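Local coordinates for protein BauA (Acinetobacter baumannii, PDB 6HCP) that imports iron as ferric preacinetobactin across the bacterial outer membrane, working as a TonB-dependent receptor with a plug inside a beta-barrel, at residues 366-371 against 441-446; 114-119 against 123-128; 448-451 against 457-460; 88-93 against 140-145. One frame throughout, in Å; residues are numbered along the deposited sequence.

Contact 1: 366-371 against 441-446; sequences VANATY and GLRHQT. With C8E ((hydroxyethyloxy)tri(ethyloxy)octane), chain B.
Asn-368 and Thr-370 meet Arg-443 on the inner face of the barrel, reaching past strand 412-431, which lies between their strands; the alpha carbons of Asn-368 and Arg-443 are 9.2 Å apart. Along 366-371, Ala-367 takes the other face, where its CB lies 3.8 Å from C4 of the detergent C8E. Asn-368 then turns inward. With chi1 at 79°, its CG sits between the backbone N and carbonyl carbon, which sends OD1 to the end of the guanidinium. NH1 and NH2 of Arg-443 each donate to Asn-368 OD1 at 3.0 Å, and the oxygen lies in the guanidinium plane. Because the amide stands almost perpendicular to that plane (87°), the two nitrogens arrive from opposite faces of the amide. Ala-369 faces the detergent again, its CB 4.1 Å from C8E C5. Thr-370 returns inward, giving Arg-443 NH1 a methyl neighbour (CG2, 4.2 Å) while its hydroxyl bonds to Ser-422. Arg-443 NH2 also donates to Leu-147 O, and Phe-51 makes a cation-pi contact with the guanidinium. Detergent on the outer face and a buried arginine bonded to the plug on the inner face fit a barrel closed round a plug, the fold of TonB-dependent receptors.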
# COMPACT_ATOMS: atom_id res chain seq x y z
N VAL A 366 -17.57 24.07 -47.28
CA VAL A 366 -18.63 24.15 -46.34
C VAL A 366 -18.92 25.63 -46.03
O VAL A 366 -18.00 26.44 -46.00
CB VAL A 366 -18.27 23.38 -45.05
CG1 VAL A 366 -16.92 23.81 -44.49
CG2 VAL A 366 -19.35 23.50 -43.99
N ALA A 367 -20.19 25.93 -45.79
CA ALA A 367 -20.61 27.25 -45.38
C ALA A 367 -21.65 27.08 -44.28
O ALA A 367 -22.58 26.31 -44.44
CB ALA A 367 -21.17 28.04 -46.54
N ASN A 368 -21.53 27.87 -43.20
CA ASN A 368 -22.46 27.70 -42.12
C ASN A 368 -22.76 29.03 -41.43
O ASN A 368 -22.11 30.06 -41.68
CB ASN A 368 -21.99 26.62 -41.13
CG ASN A 368 -20.91 27.10 -40.18
OD1 ASN A 368 -20.15 28.01 -40.50
ND2 ASN A 368 -20.79 26.43 -39.04
N ALA A 369 -23.82 28.98 -40.64
CA ALA A 369 -24.24 30.02 -39.73
C ALA A 369 -24.48 29.39 -38.36
O ALA A 369 -25.08 28.31 -38.28
CB ALA A 369 -25.50 30.67 -40.26
N THR A 370 -24.00 30.06 -37.31
CA THR A 370 -24.16 29.56 -35.94
C THR A 370 -24.80 30.65 -35.07
O THR A 370 -24.62 31.85 -35.33
CB THR A 370 -22.83 29.09 -35.33
OG1 THR A 370 -22.03 30.22 -34.95
CG2 THR A 370 -22.05 28.20 -36.25
N TYR A 371 -25.46 30.20 -34.01
CA TYR A 371 -26.10 31.06 -33.02
C TYR A 371 -25.96 30.40 -31.64
O TYR A 371 -26.14 29.20 -31.49
CB TYR A 371 -27.57 31.30 -33.37
CG TYR A 371 -27.81 31.79 -34.78
CD1 TYR A 371 -27.83 33.15 -35.07
CD2 TYR A 371 -27.93 30.90 -35.84
CE1 TYR A 371 -28.00 33.61 -36.37
CE2 TYR A 371 -28.10 31.34 -37.15
CZ TYR A 371 -28.13 32.70 -37.41
OH TYR A 371 -28.31 33.16 -38.68
N GLY A 441 -10.20 29.51 -45.24
CA GLY A 441 -11.52 29.94 -44.87
C GLY A 441 -11.52 31.21 -44.05
O GLY A 441 -10.47 31.70 -43.61
N LEU A 442 -12.72 31.74 -43.84
CA LEU A 442 -12.88 32.79 -42.87
C LEU A 442 -14.22 32.65 -42.16
O LEU A 442 -15.12 31.97 -42.64
CB LEU A 442 -12.72 34.14 -43.57
CG LEU A 442 -13.88 34.61 -44.42
CD1 LEU A 442 -15.01 35.14 -43.56
CD2 LEU A 442 -13.39 35.70 -45.38
N ARG A 443 -14.29 33.28 -40.97
CA ARG A 443 -15.50 33.33 -40.20
C ARG A 443 -15.67 34.74 -39.62
O ARG A 443 -14.72 35.35 -39.16
CB ARG A 443 -15.48 32.28 -39.10
CG ARG A 443 -16.70 32.31 -38.18
CD ARG A 443 -16.74 31.16 -37.17
NE ARG A 443 -16.68 29.84 -37.78
CZ ARG A 443 -17.65 29.29 -38.50
NH1 ARG A 443 -18.89 29.78 -38.44
NH2 ARG A 443 -17.37 28.24 -39.27
N HIS A 444 -16.90 35.23 -39.66
CA HIS A 444 -17.25 36.51 -39.09
C HIS A 444 -18.09 36.23 -37.85
O HIS A 444 -19.09 35.53 -37.92
CB HIS A 444 -18.01 37.40 -40.10
CG HIS A 444 -18.28 38.77 -39.58
ND1 HIS A 444 -17.29 39.73 -39.50
CD2 HIS A 444 -19.42 39.36 -39.13
CE1 HIS A 444 -17.78 40.82 -38.94
NE2 HIS A 444 -19.09 40.64 -38.75
N GLN A 445 -17.63 36.75 -36.72
CA GLN A 445 -18.15 36.40 -35.39
C GLN A 445 -18.68 37.68 -34.72
O GLN A 445 -17.98 38.68 -34.69
CB GLN A 445 -17.02 35.81 -34.55
CG GLN A 445 -17.44 35.46 -33.12
CD GLN A 445 -18.18 34.15 -33.08
OE1 GLN A 445 -17.71 33.12 -33.59
NE2 GLN A 445 -19.35 34.17 -32.48
N THR A 446 -19.87 37.58 -34.12
CA THR A 446 -20.42 38.64 -33.32
C THR A 446 -20.69 38.15 -31.90
O THR A 446 -21.07 37.02 -31.70
CB THR A 446 -21.69 39.22 -33.98
OG1 THR A 446 -21.34 39.64 -35.30
CG2 THR A 446 -22.23 40.42 -33.24
C1 C8E B . -20.76 32.89 -45.35
C2 C8E B . -22.00 32.22 -45.90
C3 C8E B . -22.95 31.75 -44.81
C4 C8E B . -23.79 30.55 -45.26
C5 C8E B . -25.01 30.34 -44.36
C6 C8E B . -25.70 29.00 -44.59
C7 C8E B . -26.97 28.94 -43.76
C8 C8E B . -28.11 28.25 -44.50
O9 C8E B . -28.90 27.41 -43.65
C10 C8E B . -29.21 26.17 -44.31
C11 C8E B . -30.46 25.56 -43.72
O12 C8E B . -30.37 24.16 -43.94

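Contact 2: 114-119 against 123-128. With EDO (1,2-ethanediol), chain P.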
# COMPACT_ATOMS: atom_id res chain seq x y z
N ASN A 114 -17.12 24.69 -20.09
CA ASN A 114 -18.27 25.34 -20.72
C ASN A 114 -18.21 25.25 -22.26
O ASN A 114 -19.20 25.55 -22.92
CB ASN A 114 -18.31 26.84 -20.45
CG ASN A 114 -18.70 27.26 -19.06
OD1 ASN A 114 -18.68 28.46 -18.78
ND2 ASN A 114 -18.87 26.32 -18.14
N ASP A 115 -17.01 24.96 -22.80
CA ASP A 115 -16.69 25.11 -24.21
C ASP A 115 -16.61 23.76 -24.94
O ASP A 115 -16.12 23.68 -26.06
CB ASP A 115 -15.39 25.90 -24.40
CG ASP A 115 -15.54 27.37 -24.04
OD1 ASP A 115 -16.70 27.80 -23.88
OD2 ASP A 115 -14.51 28.06 -23.85
N MET A 116 -17.08 22.69 -24.31
CA MET A 116 -17.11 21.40 -25.01
C MET A 116 -18.28 21.39 -26.00
O MET A 116 -19.32 21.99 -25.73
CB MET A 116 -17.29 20.24 -24.03
CG MET A 116 -16.21 20.19 -22.98
SD MET A 116 -16.39 18.62 -22.05
CE MET A 116 -17.96 18.86 -21.25
N SER A 117 -18.12 20.65 -27.09
CA SER A 117 -19.20 20.44 -28.02
C SER A 117 -19.76 19.02 -27.88
O SER A 117 -19.07 18.11 -27.38
CB SER A 117 -18.78 20.75 -29.42
OG SER A 117 -17.63 20.02 -29.82
N MET A 118 -21.03 18.86 -28.26
CA MET A 118 -21.70 17.57 -28.34
C MET A 118 -22.15 17.34 -29.78
O MET A 118 -22.87 18.15 -30.32
CB MET A 118 -22.91 17.47 -27.41
CG MET A 118 -23.55 16.07 -27.44
SD MET A 118 -25.01 15.95 -26.39
CE MET A 118 -24.29 16.20 -24.77
N ASN A 119 -21.54 16.34 -30.44
CA ASN A 119 -21.78 16.09 -31.85
C ASN A 119 -21.59 17.40 -32.65
O ASN A 119 -22.36 17.70 -33.58
CB ASN A 119 -23.18 15.52 -32.06
CG ASN A 119 -23.40 14.21 -31.33
OD1 ASN A 119 -22.53 13.34 -31.35
ND2 ASN A 119 -24.56 14.05 -30.72
N GLY A 123 -22.82 24.53 -26.25
CA GLY A 123 -23.87 24.97 -25.34
C GLY A 123 -24.84 23.88 -24.89
O GLY A 123 -25.93 24.21 -24.36
N ILE A 124 -24.48 22.60 -25.08
CA ILE A 124 -25.38 21.47 -24.76
C ILE A 124 -24.88 20.66 -23.54
O ILE A 124 -25.69 20.10 -22.77
CB ILE A 124 -25.54 20.54 -25.98
CG1 ILE A 124 -25.88 21.32 -27.25
CG2 ILE A 124 -26.56 19.45 -25.69
CD1 ILE A 124 -27.12 22.18 -27.10
N THR A 125 -23.57 20.48 -23.47
CA THR A 125 -22.90 19.61 -22.48
C THR A 125 -23.05 20.16 -21.07
O THR A 125 -23.27 21.35 -20.85
CB THR A 125 -21.42 19.43 -22.85
OG1 THR A 125 -20.87 20.72 -23.15
CG2 THR A 125 -21.21 18.51 -24.02
N PRO A 126 -22.85 19.31 -20.03
CA PRO A 126 -22.88 19.78 -18.65
C PRO A 126 -21.87 20.92 -18.42
O PRO A 126 -20.81 20.93 -19.02
CB PRO A 126 -22.55 18.52 -17.85
CG PRO A 126 -23.08 17.41 -18.73
CD PRO A 126 -22.73 17.85 -20.13
N PHE A 127 -22.24 21.86 -17.55
CA PHE A 127 -21.53 23.13 -17.43
C PHE A 127 -20.11 22.94 -16.87
O PHE A 127 -19.18 23.54 -17.37
CB PHE A 127 -22.32 24.06 -16.52
CG PHE A 127 -21.99 25.52 -16.66
CD1 PHE A 127 -22.48 26.26 -17.73
CD2 PHE A 127 -21.26 26.19 -15.69
CE1 PHE A 127 -22.27 27.63 -17.80
CE2 PHE A 127 -21.02 27.55 -15.78
CZ PHE A 127 -21.52 28.27 -16.85
N TYR A 128 -19.94 22.09 -15.85
CA TYR A 128 -18.69 22.07 -15.08
C TYR A 128 -18.07 20.66 -14.99
O TYR A 128 -16.87 20.55 -14.74
CB TYR A 128 -18.92 22.59 -13.66
CG TYR A 128 -18.90 24.09 -13.49
CD1 TYR A 128 -18.14 24.92 -14.30
CD2 TYR A 128 -19.71 24.68 -12.54
CE1 TYR A 128 -18.09 26.28 -14.08
CE2 TYR A 128 -19.63 26.03 -12.27
CZ TYR A 128 -18.87 26.84 -13.08
OH TYR A 128 -18.86 28.18 -12.84
C1 EDO P . -22.22 20.52 -36.14
O1 EDO P . -22.57 20.58 -37.53
C2 EDO P . -23.44 20.76 -35.28
O2 EDO P . -23.99 19.50 -34.89
O HOH W 1 -20.08 24.51 -25.29
O HOH W 2 -22.06 21.36 -26.04
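Asn-114 uses its amide twice against Phe-127. ND2 donates to Phe-127 O at 2.9 Å, with the acceptor in the amide plane but the N-H 46° off a straight line. The same nitrogen lies 3.2 Å above the plane of the Phe-127 ring, over its centre, the amide being inclined rather than stacked on the ring. Phe-127 permits this by turning its own ring back beneath the amide: CG is anti to the backbone N (chi1 -160°), although the bond to CB leaves in the other direction. Thr-113 OG1 is a second partner of Phe-127 O.

A chi1 of 47° sorts the two branches of Thr-125: OG1, between the backbone N and carbonyl carbon, faces the backbone of Met-116, whereas CG2, anti to the carbonyl carbon, packs on Met-118. Met-116 CE lies 3.9 Å from Thr-125 CB. The Met-118 chain runs extended to SD and bends only at the last torsion, which lays CE 3.9 Å from Thr-125 CG2 while SD lies at the same distance from Ile-124 CG2. Two waters both donate to Met-116 O; one accepts from Gly-123 N at 2.9 Å, the other from Ile-124 N and Thr-125 OG1.

The contact surrounds the tight hairpin of strands 117-118 and 121-122, at the margin of the plug sheet. Strand 159-165 runs parallel to 117-118 and supplies Leu-163, which touches both Met-116 and Thr-125. Barrel strands 238-252 and 282-297 also border the contact, with Tyr-245 and Met-291 against Met-118 and Asp-287 accepting from Phe-127 N.

Contact 3: 448-451 against 457-460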
# COMPACT_ATOMS: atom_id res chain seq x y z
N LYS A 448 -22.49 39.75 -27.94
CA LYS A 448 -23.01 40.77 -27.06
C LYS A 448 -23.32 40.15 -25.70
O LYS A 448 -24.04 39.17 -25.64
CB LYS A 448 -24.30 41.38 -27.63
CG LYS A 448 -24.84 42.55 -26.83
CD LYS A 448 -26.03 43.23 -27.45
CE LYS A 448 -26.49 44.39 -26.59
NZ LYS A 448 -27.73 45.00 -27.12
N ALA A 449 -22.91 40.85 -24.64
CA ALA A 449 -23.25 40.49 -23.25
C ALA A 449 -24.04 41.63 -22.61
O ALA A 449 -23.76 42.83 -22.85
CB ALA A 449 -22.00 40.18 -22.45
N THR A 450 -24.94 41.27 -21.69
CA THR A 450 -25.62 42.24 -20.84
C THR A 450 -25.62 41.76 -19.39
O THR A 450 -25.54 40.56 -19.12
CB THR A 450 -27.06 42.49 -21.30
OG1 THR A 450 -27.85 41.34 -21.01
CG2 THR A 450 -27.14 42.83 -22.78
N SER A 451 -25.77 42.73 -18.48
CA SER A 451 -25.98 42.46 -17.06
C SER A 451 -26.93 43.51 -16.47
O SER A 451 -26.78 44.70 -16.73
CB SER A 451 -24.68 42.48 -16.34
OG SER A 451 -24.89 42.56 -14.94
N PRO A 457 -22.31 51.09 -21.03
CA PRO A 457 -23.02 50.74 -22.26
C PRO A 457 -22.90 49.24 -22.58
O PRO A 457 -21.91 48.58 -22.19
CB PRO A 457 -22.33 51.59 -23.33
CG PRO A 457 -21.67 52.73 -22.57
CD PRO A 457 -21.26 52.10 -21.24
N GLU A 458 -23.92 48.70 -23.24
CA GLU A 458 -23.89 47.32 -23.72
C GLU A 458 -24.14 47.31 -25.23
O GLU A 458 -25.20 47.76 -25.69
CB GLU A 458 -24.94 46.49 -22.99
CG GLU A 458 -24.65 46.37 -21.51
CD GLU A 458 -25.80 45.85 -20.67
OE1 GLU A 458 -26.95 45.94 -21.13
OE2 GLU A 458 -25.53 45.28 -19.62
N ASN A 459 -23.14 46.85 -25.99
CA ASN A 459 -23.19 46.89 -27.47
C ASN A 459 -22.55 45.61 -28.01
O ASN A 459 -21.51 45.17 -27.48
CB ASN A 459 -22.45 48.11 -28.02
CG ASN A 459 -23.08 49.43 -27.60
OD1 ASN A 459 -22.49 50.23 -26.88
ND2 ASN A 459 -24.30 49.63 -28.06
N ALA A 460 -23.09 45.13 -29.13
CA ALA A 460 -22.49 44.00 -29.89
C ALA A 460 -21.18 44.45 -30.52
O ALA A 460 -21.01 45.61 -30.87
CB ALA A 460 -23.45 43.51 -30.95
O HOH W 3 -28.11 47.50 -25.44
O HOH W 4 -20.94 43.12 -25.55
O HOH W 5 -28.52 45.83 -18.97
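The long hairpin loop between neighbouring barrel strands 436-451 and 461-473, probably extracellular as long loops are in this family, is tied at its base by Glu-458 and Lys-448. The touching parts run nearly antiparallel, their end-to-end directions 161° apart, but side chains and water do much of the work of linking them. Glu-458 extends its chain across Thr-450 so that OE2 receives Ser-451 N at 2.8 Å, an almost straight bond (169°) arriving on the syn side, though well out of the carboxylate plane. The other oxygen, OE1, lies 3.5 Å from Thr-450 CG2; the Thr-450 hydroxyl is engaged with Thr-417. Fully extended, Lys-448 passes across the backbone of 458-460, with its CB 4.0 Å from Ala-460 CB and its CE 3.7 Å from Glu-458 O. No salt bridge joins the two charged residues, since Lys-448 NZ and Glu-458 OE1 stay 6.1 Å apart; instead NZ donates to a water that donates on to Glu-458 O. A second water bridges the two backbones, accepting from Ala-449 N at 3.1 Å and donating to Asn-459 O at 2.9 Å.

Contact 4: 88-93 against 140-145; sequences DPSIYT and VLKGPS
A single buried oxygen, Asp-88 OD1, is shared by a salt bridge to Lys-142 and an Asx turn within its own segment, the two donors approaching from opposite faces of the carboxylate. Lys-142 NZ comes in on the syn side at 2.7 Å; Ser-90 N comes in on the anti side at 2.9 Å. Each is displaced by about 30° from the carboxylate plane. Lys-142 NZ also makes a weak bond to Asp-88 OD2 at 3.0 Å, so the ammonium sits across both oxygens while favouring one.

The Asx turn is combined with a type I beta turn, in which Ile-91 N donates to Asp-88 O at 3.1 Å. Asp-88 CG lies anti to the backbone N (chi1 -171°), which carries the carboxylate out toward strand 135-142. From that strand Lys-142 extends in the opposing direction, its chain straight beyond CG, and its CD passes 4.0 Å from Ser-90 CB. The hydroxyl of Ser-90 is directed to Glu-564 of the barrel.

Beside the charges, Ile-91 CD1 and Val-140 CG1 meet tip to tip at 4.2 Å, and Ile-84 of helix 81-84 packs on both side chains. The turn is thereby joined to the central plug sheet, where strand 135-142 lies between 64-68 and 159-165.

With every touching residue buried, the close contact of NZ with both carboxylate oxygens probably offsets the cost of burying the two charges. Ser-90 N-H and Lys-142 NZ together should restrict rotation of the carboxylate, so turn geometry and salt bridge probably support each other.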
# COMPACT_ATOMS: atom_id res chain seq x y z
N ASP A 88 -2.10 12.18 -22.50
CA ASP A 88 -1.82 13.25 -23.48
C ASP A 88 -0.91 14.29 -22.84
O ASP A 88 -1.31 15.02 -21.93
CB ASP A 88 -3.12 13.89 -23.97
CG ASP A 88 -2.93 14.84 -25.14
OD1 ASP A 88 -1.81 15.39 -25.29
OD2 ASP A 88 -3.93 15.07 -25.83
N PRO A 89 0.37 14.36 -23.25
CA PRO A 89 1.31 15.29 -22.63
C PRO A 89 1.05 16.77 -22.94
O PRO A 89 1.70 17.64 -22.36
CB PRO A 89 2.65 14.88 -23.24
CG PRO A 89 2.28 14.36 -24.62
CD PRO A 89 0.93 13.69 -24.43
N SER A 90 0.11 17.05 -23.84
CA SER A 90 -0.27 18.43 -24.12
C SER A 90 -1.49 18.85 -23.29
O SER A 90 -2.01 19.96 -23.47
CB SER A 90 -0.51 18.62 -25.61
OG SER A 90 0.72 18.56 -26.30
N ILE A 91 -1.98 17.96 -22.42
CA ILE A 91 -3.07 18.33 -21.54
C ILE A 91 -2.58 18.26 -20.09
O ILE A 91 -1.84 17.36 -19.72
CB ILE A 91 -4.29 17.42 -21.81
CG1 ILE A 91 -4.72 17.58 -23.28
CG2 ILE A 91 -5.40 17.70 -20.82
CD1 ILE A 91 -6.01 16.95 -23.64
N TYR A 92 -2.93 19.28 -19.31
CA TYR A 92 -2.53 19.33 -17.91
C TYR A 92 -3.75 19.55 -17.03
O TYR A 92 -4.56 20.44 -17.30
CB TYR A 92 -1.52 20.45 -17.66
CG TYR A 92 -1.13 20.58 -16.21
CD1 TYR A 92 -0.36 19.61 -15.59
CD2 TYR A 92 -1.62 21.62 -15.43
CE1 TYR A 92 -0.12 19.65 -14.23
CE2 TYR A 92 -1.38 21.68 -14.08
CZ TYR A 92 -0.59 20.71 -13.48
OH TYR A 92 -0.38 20.76 -12.14
N THR A 93 -3.83 18.79 -15.94
CA THR A 93 -4.79 19.03 -14.87
C THR A 93 -4.04 19.13 -13.54
O THR A 93 -3.04 18.44 -13.33
CB THR A 93 -5.90 17.96 -14.82
OG1 THR A 93 -6.81 18.31 -13.77
CG2 THR A 93 -5.35 16.57 -14.58
N VAL A 140 -10.43 15.27 -29.14
CA VAL A 140 -9.69 16.47 -28.79
C VAL A 140 -9.03 17.00 -30.06
O VAL A 140 -8.34 16.27 -30.79
CB VAL A 140 -8.62 16.22 -27.70
CG1 VAL A 140 -7.91 17.52 -27.32
CG2 VAL A 140 -9.21 15.56 -26.47
N LEU A 141 -9.18 18.31 -30.27
CA LEU A 141 -8.42 19.04 -31.28
C LEU A 141 -7.61 20.10 -30.54
O LEU A 141 -8.17 20.90 -29.80
CB LEU A 141 -9.37 19.68 -32.29
CG LEU A 141 -8.65 20.39 -33.45
CD1 LEU A 141 -9.48 20.33 -34.71
CD2 LEU A 141 -8.32 21.83 -33.09
N LYS A 142 -6.29 20.04 -30.67
CA LYS A 142 -5.40 20.86 -29.88
C LYS A 142 -5.20 22.22 -30.55
O LYS A 142 -5.06 22.33 -31.77
CB LYS A 142 -4.07 20.15 -29.61
CG LYS A 142 -4.25 18.85 -28.82
CD LYS A 142 -2.99 18.06 -28.65
CE LYS A 142 -3.26 16.59 -28.39
NZ LYS A 142 -2.02 15.90 -27.98
N GLY A 143 -5.18 23.24 -29.70
CA GLY A 143 -5.01 24.63 -30.13
C GLY A 143 -6.34 25.27 -30.50
O GLY A 143 -7.38 24.62 -30.51
N PRO A 144 -6.33 26.58 -30.80
CA PRO A 144 -7.56 27.31 -31.10
C PRO A 144 -8.11 26.89 -32.47
O PRO A 144 -7.36 26.33 -33.30
CB PRO A 144 -7.12 28.77 -31.12
CG PRO A 144 -5.64 28.70 -31.44
CD PRO A 144 -5.15 27.46 -30.74
N SER A 145 -9.39 27.19 -32.70
CA SER A 145 -10.06 26.70 -33.87
C SER A 145 -11.24 27.59 -34.29
O SER A 145 -12.28 27.05 -34.70
CB SER A 145 -10.52 25.28 -33.60
OG SER A 145 -11.50 25.27 -32.58

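Overall arrangement
Contacts 2 and 4 belong to the plug, contacts 1 and 3 to the barrel around it. Contact 2 is nested within the loop closed by contact 4; both reach the plug's five-stranded sheet, their centres 16 Å apart. Contacts 1 and 3 share strand 436-451 and touch, Thr-446 CG2 lying 4.0 Å from Ala-460 CB. Plug and barrel approach at contacts 1 and 4, whose nearest atoms are about 6 Å apart: segment 140-145 leads into helix 146-149, where Leu-147 O, and more weakly Ala-146 O, accept from Arg-443. The centres of contacts 3 and 4 are 31 Å apart. Detergent at contact 1 and ethanediol at contact 2 probably come from preparation and crystallisation, and do not locate siderophore binding.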